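Local coordinates for protein zinc peptidase (Vibrio cholerae, PDB 2GU1) that uses a catalytic zinc ion to hydrolyse the peptide cross-links between peptidoglycan strands of the bacterial cell wall, probably allowing insertion of new glycans, at residues P244-G249 against G295-L300; Y204-A209 against F237-G242; S65-H70 against A77-E82. All blocks are in the same frame, centred on the assembly; numbering follows the deposited sequence.

Interaction 1. Residues P244-G249 against G295-L300; sequences PVYSTG and GQKIAL
Residues 244-246 and 297-300 pair antiparallel but splayed, their axes 4.6 Å apart at the closest, and a classic beta bulge, in which Ile-298 and Ala-299 both face Val-245, breaks the register. The carbonyl O of Val-245 is therefore shared: Ile-298 N reaches it at 2.9 Å in an almost straight bond (174°), while Ala-299 N makes a weak one. Val-245 N returns a bond to Ala-299 O. Beyond the strand ends, Ser-247 N bonds to Gln-296 O, and Gly-295 N donates to Ser-247 O at 2.8 Å. The strands belong to a three-stranded sheet of the M23 peptidase domain, completed by residues 283-284. Val-245 and Ala-299 put their side chains on one face, CB to CB 4.4 Å, with Tyr-278 and Leu-312 also against Val-245. Ile-298 holds CG1 in the crowded position between N and C (chi1 60°), and its CD1 lies 3.8 Å from Ser-247 N. On the other face Pro-244 pairs with Leu-300, whose CD2 lies 4.0 Å from Pro-244 CA; Lys-297 CD is 3.7 Å from Pro-244 CB. The Tyr-246 side chain crosses that of Lys-297 obliquely, its CE1 3.9 Å from Lys-297 CB, and its OH is hydrogen-bonded to Asp-207 OD2.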
loop_
_atom_site.group_PDB
_atom_site.type_symbol
_atom_site.label_atom_id
_atom_site.label_comp_id
_atom_site.label_asym_id
_atom_site.label_seq_id
_atom_site.Cartn_x
_atom_site.Cartn_y
_atom_site.Cartn_z
ATOM N N PRO A 244 -12.110 17.418 -10.531
ATOM C CA PRO A 244 -12.225 15.959 -10.517
ATOM C C PRO A 244 -10.870 15.265 -10.425
ATOM O O PRO A 244 -9.883 15.704 -11.028
ATOM C CB PRO A 244 -12.947 15.653 -11.831
ATOM C CG PRO A 244 -12.447 16.747 -12.736
ATOM C CD PRO A 244 -12.554 17.965 -11.826
ATOM N N VAL A 245 -10.839 14.179 -9.659
ATOM C CA VAL A 245 -9.631 13.383 -9.453
ATOM C C VAL A 245 -9.982 11.998 -9.972
ATOM O O VAL A 245 -11.049 11.477 -9.653
ATOM C CB VAL A 245 -9.275 13.299 -7.944
ATOM C CG1 VAL A 245 -8.085 12.380 -7.724
ATOM C CG2 VAL A 245 -8.973 14.687 -7.413
ATOM N N TYR A 246 -9.099 11.413 -10.777
ATOM C CA TYR A 246 -9.355 10.102 -11.358
ATOM C C TYR A 246 -8.298 9.077 -10.983
ATOM O O TYR A 246 -7.138 9.429 -10.769
ATOM C CB TYR A 246 -9.373 10.200 -12.878
ATOM C CG TYR A 246 -10.235 11.316 -13.413
ATOM C CD1 TYR A 246 -11.592 11.119 -13.663
ATOM C CD2 TYR A 246 -9.688 12.572 -13.669
ATOM C CE1 TYR A 246 -12.386 12.152 -14.166
ATOM C CE2 TYR A 246 -10.473 13.612 -14.170
ATOM C CZ TYR A 246 -11.815 13.394 -14.418
ATOM O OH TYR A 246 -12.578 14.407 -14.943
ATOM N N SER A 247 -8.702 7.810 -10.935
ATOM C CA SER A 247 -7.765 6.732 -10.634
ATOM C C SER A 247 -6.879 6.563 -11.855
ATOM O O SER A 247 -7.356 6.622 -12.991
ATOM C CB SER A 247 -8.500 5.414 -10.368
ATOM O OG SER A 247 -7.574 4.336 -10.233
ATOM N N THR A 248 -5.586 6.363 -11.627
ATOM C CA THR A 248 -4.657 6.184 -12.732
ATOM C C THR A 248 -4.629 4.730 -13.201
ATOM O O THR A 248 -3.865 4.371 -14.098
ATOM C CB THR A 248 -3.245 6.622 -12.325
ATOM O OG1 THR A 248 -2.913 6.042 -11.054
ATOM C CG2 THR A 248 -3.179 8.145 -12.216
ATOM N N GLY A 249 -5.461 3.891 -12.593
ATOM C CA GLY A 249 -5.486 2.496 -13.001
ATOM C C GLY A 249 -6.651 1.684 -12.466
ATOM O O GLY A 249 -7.351 2.108 -11.542
ATOM N N GLY A 295 -9.046 5.813 -15.058
ATOM C CA GLY A 295 -9.653 7.049 -15.524
ATOM C C GLY A 295 -10.984 7.389 -14.885
ATOM O O GLY A 295 -11.554 8.458 -15.138
ATOM N N GLN A 296 -11.491 6.488 -14.053
ATOM C CA GLN A 296 -12.762 6.711 -13.378
ATOM C C GLN A 296 -12.643 7.814 -12.328
ATOM O O GLN A 296 -11.629 7.916 -11.628
ATOM C CB GLN A 296 -13.226 5.420 -12.703
ATOM C CG GLN A 296 -14.642 5.465 -12.172
ATOM C CD GLN A 296 -15.033 4.184 -11.464
ATOM O OE1 GLN A 296 -14.572 3.099 -11.822
ATOM N NE2 GLN A 296 -15.901 4.299 -10.464
ATOM N N LYS A 297 -13.677 8.645 -12.220
ATOM C CA LYS A 297 -13.671 9.717 -11.231
ATOM C C LYS A 297 -13.859 9.074 -9.867
ATOM O O LYS A 297 -14.769 8.268 -9.673
ATOM C CB LYS A 297 -14.799 10.725 -11.503
ATOM C CG LYS A 297 -14.881 11.826 -10.456
ATOM C CD LYS A 297 -15.470 13.122 -11.010
ATOM C CE LYS A 297 -16.926 12.974 -11.406
ATOM N NZ LYS A 297 -17.490 14.281 -11.874
ATOM N N ILE A 298 -12.998 9.427 -8.918
ATOM C CA ILE A 298 -13.077 8.843 -7.587
ATOM C C ILE A 298 -13.213 9.883 -6.482
ATOM O O ILE A 298 -13.587 9.557 -5.351
ATOM C CB ILE A 298 -11.838 7.960 -7.310
ATOM C CG1 ILE A 298 -10.562 8.797 -7.411
ATOM C CG2 ILE A 298 -11.797 6.812 -8.306
ATOM C CD1 ILE A 298 -9.272 7.990 -7.203
ATOM N N ALA A 299 -12.919 11.137 -6.803
ATOM C CA ALA A 299 -13.028 12.192 -5.809
ATOM C C ALA A 299 -12.911 13.575 -6.421
ATOM O O ALA A 299 -12.734 13.724 -7.631
ATOM C CB ALA A 299 -11.951 12.015 -4.745
ATOM N N LEU A 300 -13.009 14.582 -5.562
ATOM C CA LEU A 300 -12.885 15.963 -5.980
ATOM C C LEU A 300 -11.736 16.520 -5.151
ATOM O O LEU A 300 -11.717 16.373 -3.919
ATOM C CB LEU A 300 -14.182 16.730 -5.698
ATOM C CG LEU A 300 -15.439 16.178 -6.392
ATOM C CD1 LEU A 300 -16.645 17.055 -6.051
ATOM C CD2 LEU A 300 -15.224 16.145 -7.902
#

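Interaction 2. Residues Y204-A209 against F237-G242; sequences YPVDKA and FATPIG
Phe-237 pushes the far end of its ring against Pro-205 and Tyr-204, the tight part of the contact. The proline and phenyl rings meet tip to tip, with Pro-205 CD 3.4 Å and CG 3.5 Å from Phe-237 CE2. Tyr-204 approaches from the neighbouring corner: Phe-237 CE1 sits at the edge of the tyrosine ring, 3.7 Å from Tyr-204 CD1. The two aromatic planes are inclined at 71° with centroids 5.9 Å apart, an oblique pair. Val-206 adds a methyl over one face of the phenyl ring, CG2 lying 4.2 Å from Phe-237 CG. Its other methyl, CG1, stands anti to the carbonyl carbon (chi1 -65°) and meets Thr-239 CG2 at 3.8 Å. No hydrogen bond joins the segments, so apolar packing carries the contact. After Val-206 and Thr-239 the segments diverge, and Lys-208, Pro-240 and Ile-241 lie on the exposed, looser side. An inverse gamma turn centred on Ala-238, with Thr-239 N bonded to Phe-237 O, links these two contacting residues. The buried part joins the loop before strand 213-215 to the end of strand 235-237: Leu-312 of strand 312-318 touches Pro-205, Val-206 and Thr-239, and Ile-213 packs on Phe-237.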
loop_
_atom_site.group_PDB
_atom_site.type_symbol
_atom_site.label_atom_id
_atom_site.label_comp_id
_atom_site.label_asym_id
_atom_site.label_seq_id
_atom_site.Cartn_x
_atom_site.Cartn_y
_atom_site.Cartn_z
ATOM N N TYR A 204 -1.362 10.703 -15.347
ATOM C CA TYR A 204 -1.996 11.737 -14.522
ATOM C C TYR A 204 -3.344 11.401 -13.888
ATOM O O TYR A 204 -4.181 10.752 -14.508
ATOM C CB TYR A 204 -2.176 13.010 -15.362
ATOM C CG TYR A 204 -0.879 13.565 -15.907
ATOM C CD1 TYR A 204 -0.004 14.273 -15.089
ATOM C CD2 TYR A 204 -0.509 13.346 -17.234
ATOM C CE1 TYR A 204 1.216 14.751 -15.576
ATOM C CE2 TYR A 204 0.698 13.815 -17.730
ATOM C CZ TYR A 204 1.558 14.516 -16.899
ATOM O OH TYR A 204 2.760 14.976 -17.393
ATOM N N PRO A 205 -3.563 11.851 -12.635
ATOM C CA PRO A 205 -4.807 11.625 -11.891
ATOM C C PRO A 205 -5.804 12.774 -12.091
ATOM O O PRO A 205 -6.860 12.800 -11.458
ATOM C CB PRO A 205 -4.333 11.543 -10.445
ATOM C CG PRO A 205 -3.243 12.588 -10.421
ATOM C CD PRO A 205 -2.494 12.327 -11.730
ATOM N N VAL A 206 -5.457 13.731 -12.952
ATOM C CA VAL A 206 -6.332 14.872 -13.211
ATOM C C VAL A 206 -6.319 15.248 -14.698
ATOM O O VAL A 206 -5.454 14.799 -15.466
ATOM C CB VAL A 206 -5.908 16.124 -12.388
ATOM C CG1 VAL A 206 -6.072 15.865 -10.883
ATOM C CG2 VAL A 206 -4.473 16.491 -12.710
ATOM N N ASP A 207 -7.281 16.079 -15.095
ATOM C CA ASP A 207 -7.384 16.514 -16.478
ATOM C C ASP A 207 -6.259 17.471 -16.846
ATOM O O ASP A 207 -5.647 18.102 -15.972
ATOM C CB ASP A 207 -8.751 17.159 -16.724
ATOM C CG ASP A 207 -9.893 16.164 -16.596
ATOM O OD1 ASP A 207 -9.824 15.079 -17.223
ATOM O OD2 ASP A 207 -10.864 16.465 -15.871
ATOM N N LYS A 208 -5.986 17.575 -18.145
ATOM C CA LYS A 208 -4.913 18.431 -18.645
ATOM C C LYS A 208 -4.868 19.820 -18.028
ATOM O O LYS A 208 -3.790 20.356 -17.747
ATOM C CB LYS A 208 -5.008 18.556 -20.172
ATOM C CG LYS A 208 -4.888 17.229 -20.912
ATOM C CD LYS A 208 -4.815 17.433 -22.422
ATOM C CE LYS A 208 -4.673 16.109 -23.152
ATOM N NZ LYS A 208 -4.541 16.296 -24.628
ATOM N N ALA A 209 -6.033 20.407 -17.804
ATOM C CA ALA A 209 -6.089 21.752 -17.240
ATOM C C ALA A 209 -5.391 21.910 -15.889
ATOM O O ALA A 209 -4.932 23.001 -15.550
ATOM C CB ALA A 209 -7.553 22.203 -17.124
ATOM N N PHE A 237 -0.322 18.542 -7.759
ATOM C CA PHE A 237 -0.926 19.116 -8.968
ATOM C C PHE A 237 -1.746 20.348 -8.588
ATOM O O PHE A 237 -2.403 20.376 -7.536
ATOM C CB PHE A 237 -1.823 18.084 -9.670
ATOM C CG PHE A 237 -1.065 16.940 -10.283
ATOM C CD1 PHE A 237 -0.237 17.146 -11.384
ATOM C CD2 PHE A 237 -1.152 15.661 -9.741
ATOM C CE1 PHE A 237 0.495 16.093 -11.936
ATOM C CE2 PHE A 237 -0.429 14.599 -10.281
ATOM C CZ PHE A 237 0.398 14.813 -11.382
ATOM N N ALA A 238 -1.694 21.370 -9.440
ATOM C CA ALA A 238 -2.390 22.626 -9.197
ATOM C C ALA A 238 -3.881 22.540 -9.489
ATOM O O ALA A 238 -4.359 23.057 -10.502
ATOM C CB ALA A 238 -1.760 23.735 -10.033
ATOM N N THR A 239 -4.616 21.892 -8.597
ATOM C CA THR A 239 -6.056 21.735 -8.765
ATOM C C THR A 239 -6.872 22.683 -7.908
ATOM O O THR A 239 -6.523 22.961 -6.761
ATOM C CB THR A 239 -6.521 20.320 -8.378
ATOM O OG1 THR A 239 -6.021 20.005 -7.070
ATOM C CG2 THR A 239 -6.034 19.301 -9.372
ATOM N N PRO A 240 -7.972 23.207 -8.463
ATOM C CA PRO A 240 -8.823 24.109 -7.688
ATOM C C PRO A 240 -9.616 23.156 -6.792
ATOM O O PRO A 240 -9.742 21.979 -7.120
ATOM C CB PRO A 240 -9.737 24.728 -8.745
ATOM C CG PRO A 240 -8.959 24.590 -10.026
ATOM C CD PRO A 240 -8.348 23.224 -9.885
ATOM N N ILE A 241 -10.127 23.639 -5.666
ATOM C CA ILE A 241 -10.932 22.782 -4.814
ATOM C C ILE A 241 -12.128 22.407 -5.689
ATOM O O ILE A 241 -12.703 23.279 -6.347
ATOM C CB ILE A 241 -11.443 23.552 -3.573
ATOM C CG1 ILE A 241 -10.254 24.007 -2.728
ATOM C CG2 ILE A 241 -12.387 22.677 -2.766
ATOM C CD1 ILE A 241 -10.623 24.861 -1.510
ATOM N N GLY A 242 -12.482 21.125 -5.725
ATOM C CA GLY A 242 -13.620 20.696 -6.527
ATOM C C GLY A 242 -13.262 20.078 -7.869
ATOM O O GLY A 242 -14.128 19.522 -8.551
#

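Interaction 3. Residues S65-H70 against A77-E82; sequences SRLIYH and AIYTRE
Thr-80 OG1 is gripped side-on by Arg-66, which offers two nitrogens to one oxygen: NE at 3.1 Å and NH2 at 3.2 Å. The hydroxyl lies at the guanidinium edge, 18° out of its plane, and both bonds are bent, with N-H...O angles near 140°. The arginine chain turns at chi3 (-73°), and Ile-78 CG2 covers one face of the guanidinium, 3.7 Å above the plane and offset toward its rim. The backbones form a regular antiparallel hairpin. Leu-67 and Tyr-79 form a hydrogen-bonded pair, Leu-67 N to Tyr-79 O and Tyr-79 N to Leu-67 O, each 2.8 Å and nearly straight; Tyr-69 and Ala-77 form the next. On the face opposite Arg-66, Leu-67 and Tyr-79 lie side by side, CD2 to CD2 3.9 Å, while Leu-67 O sits in the plane of the tyrosine ring at its edge. At the hairpin's open end Arg-81 N bonds to Ser-65 O, and Arg-81 NH2 forms a salt bridge with Asp-59. These are inner strands of the five-stranded sheet of the LysM-like domain: strand 53-58 flanks residues 65-70, strand 87-93 flanks residues 77-81, and Ile-35 and Val-38 of helix 29-38 pack on Tyr-79.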
loop_
_atom_site.group_PDB
_atom_site.type_symbol
_atom_site.label_atom_id
_atom_site.label_comp_id
_atom_site.label_asym_id
_atom_site.label_seq_id
_atom_site.Cartn_x
_atom_site.Cartn_y
_atom_site.Cartn_z
ATOM N N SER A 65 9.121 9.416 24.361
ATOM C CA SER A 65 10.336 9.945 23.753
ATOM C C SER A 65 10.572 9.286 22.393
ATOM O O SER A 65 11.243 9.845 21.527
ATOM C CB SER A 65 11.542 9.698 24.661
ATOM O OG SER A 65 11.810 8.315 24.781
ATOM N N ARG A 66 10.023 8.088 22.218
ATOM C CA ARG A 66 10.158 7.367 20.963
ATOM C C ARG A 66 9.129 6.258 20.801
ATOM O O ARG A 66 8.844 5.514 21.744
ATOM C CB ARG A 66 11.551 6.760 20.840
ATOM C CG ARG A 66 11.627 5.704 19.757
ATOM C CD ARG A 66 13.017 5.129 19.625
ATOM N NE ARG A 66 13.925 6.082 19.000
ATOM C CZ ARG A 66 15.208 5.839 18.763
ATOM N NH1 ARG A 66 15.736 4.672 19.105
ATOM N NH2 ARG A 66 15.960 6.761 18.173
ATOM N N LEU A 67 8.588 6.158 19.589
ATOM C CA LEU A 67 7.603 5.139 19.231
ATOM C C LEU A 67 8.172 4.294 18.097
ATOM O O LEU A 67 8.666 4.838 17.103
ATOM C CB LEU A 67 6.300 5.791 18.749
ATOM C CG LEU A 67 5.331 4.882 17.983
ATOM C CD1 LEU A 67 4.679 3.911 18.949
ATOM C CD2 LEU A 67 4.266 5.720 17.273
ATOM N N ILE A 68 8.110 2.972 18.244
ATOM C CA ILE A 68 8.589 2.075 17.199
ATOM C C ILE A 68 7.394 1.235 16.749
ATOM O O ILE A 68 6.770 0.531 17.557
ATOM C CB ILE A 68 9.710 1.120 17.690
ATOM C CG1 ILE A 68 10.907 1.918 18.222
ATOM C CG2 ILE A 68 10.203 0.254 16.535
ATOM C CD1 ILE A 68 10.667 2.516 19.589
ATOM N N TYR A 69 7.063 1.340 15.466
ATOM C CA TYR A 69 5.958 0.585 14.896
ATOM C C TYR A 69 6.557 -0.600 14.144
ATOM O O TYR A 69 7.117 -0.451 13.054
ATOM C CB TYR A 69 5.121 1.491 13.968
ATOM C CG TYR A 69 4.109 0.792 13.072
ATOM C CD1 TYR A 69 3.516 -0.423 13.444
ATOM C CD2 TYR A 69 3.728 1.364 11.854
ATOM C CE1 TYR A 69 2.565 -1.052 12.616
ATOM C CE2 TYR A 69 2.785 0.755 11.029
ATOM C CZ TYR A 69 2.208 -0.452 11.413
ATOM O OH TYR A 69 1.292 -1.046 10.582
ATOM N N HIS A 70 6.474 -1.774 14.764
ATOM C CA HIS A 70 6.980 -3.009 14.173
ATOM C C HIS A 70 5.939 -3.574 13.205
ATOM O O HIS A 70 5.023 -4.292 13.617
ATOM C CB HIS A 70 7.278 -4.038 15.279
ATOM C CG HIS A 70 8.398 -3.634 16.192
ATOM N ND1 HIS A 70 9.726 -3.774 15.847
ATOM C CD2 HIS A 70 8.385 -3.063 17.420
ATOM C CE1 HIS A 70 10.484 -3.305 16.824
ATOM N NE2 HIS A 70 9.694 -2.866 17.790
ATOM N N ALA A 77 8.952 1.344 11.611
ATOM C CA ALA A 77 8.926 2.793 11.453
ATOM C C ALA A 77 9.286 3.349 12.829
ATOM O O ALA A 77 8.664 2.985 13.825
ATOM C CB ALA A 77 7.528 3.255 11.050
ATOM N N ILE A 78 10.289 4.218 12.882
ATOM C CA ILE A 78 10.743 4.787 14.145
ATOM C C ILE A 78 10.424 6.278 14.251
ATOM O O ILE A 78 10.870 7.079 13.426
ATOM C CB ILE A 78 12.252 4.577 14.283
ATOM C CG1 ILE A 78 12.568 3.092 14.093
ATOM C CG2 ILE A 78 12.734 5.092 15.636
ATOM C CD1 ILE A 78 14.037 2.793 13.884
ATOM N N TYR A 79 9.642 6.640 15.266
ATOM C CA TYR A 79 9.243 8.028 15.495
ATOM C C TYR A 79 9.984 8.545 16.731
ATOM O O TYR A 79 9.697 8.134 17.861
ATOM C CB TYR A 79 7.723 8.110 15.698
ATOM C CG TYR A 79 6.916 7.613 14.504
ATOM C CD1 TYR A 79 6.413 8.505 13.556
ATOM C CD2 TYR A 79 6.701 6.241 14.297
ATOM C CE1 TYR A 79 5.710 8.049 12.424
ATOM C CE2 TYR A 79 6.007 5.778 13.169
ATOM C CZ TYR A 79 5.514 6.684 12.240
ATOM O OH TYR A 79 4.816 6.228 11.133
ATOM N N THR A 80 10.930 9.454 16.508
ATOM C CA THR A 80 11.740 9.995 17.596
ATOM C C THR A 80 11.452 11.449 17.950
ATOM O O THR A 80 11.356 12.304 17.067
ATOM C CB THR A 80 13.235 9.862 17.263
ATOM O OG1 THR A 80 13.541 8.486 17.015
ATOM C CG2 THR A 80 14.091 10.362 18.417
ATOM N N ARG A 81 11.323 11.724 19.247
ATOM C CA ARG A 81 11.065 13.081 19.712
ATOM C C ARG A 81 12.340 13.918 19.636
ATOM O O ARG A 81 13.416 13.467 20.034
ATOM C CB ARG A 81 10.529 13.081 21.149
ATOM C CG ARG A 81 10.310 14.489 21.703
ATOM C CD ARG A 81 9.373 14.519 22.899
ATOM N NE ARG A 81 9.861 13.737 24.032
ATOM C CZ ARG A 81 10.983 13.987 24.697
ATOM N NH1 ARG A 81 11.753 15.010 24.348
ATOM N NH2 ARG A 81 11.334 13.211 25.715
ATOM N N GLU A 82 12.205 15.133 19.112
ATOM C CA GLU A 82 13.329 16.054 18.960
ATOM C C GLU A 82 13.326 17.094 20.088
ATOM O O GLU A 82 12.313 17.285 20.766
ATOM C CB GLU A 82 13.240 16.764 17.603
ATOM C CG GLU A 82 13.377 15.859 16.380
ATOM C CD GLU A 82 14.759 15.235 16.249
ATOM O OE1 GLU A 82 15.694 15.708 16.931
ATOM O OE2 GLU A 82 14.916 14.282 15.456
#

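Interactions 1 and 2 adjoin near the zinc site, their centres 10 Å apart. Tyr-246 N lies 2.7 Å from Pro-205 O, a probable hydrogen bond, and Leu-300 CD2 packs 3.6 Å from Gly-242 O, so the small sheet of interaction 1 packs directly on the loops of interaction 2. The zinc ion, bound by His-232, Asp-236 and His-313, is about 9 Å from the Phe-237 side chain and about 13 Å from that of Val-245; Phe-237 directly follows a zinc ligand in sequence. Interaction 3 stands apart in the LysM-like domain, its nearest atoms about 23 Å from either of the others.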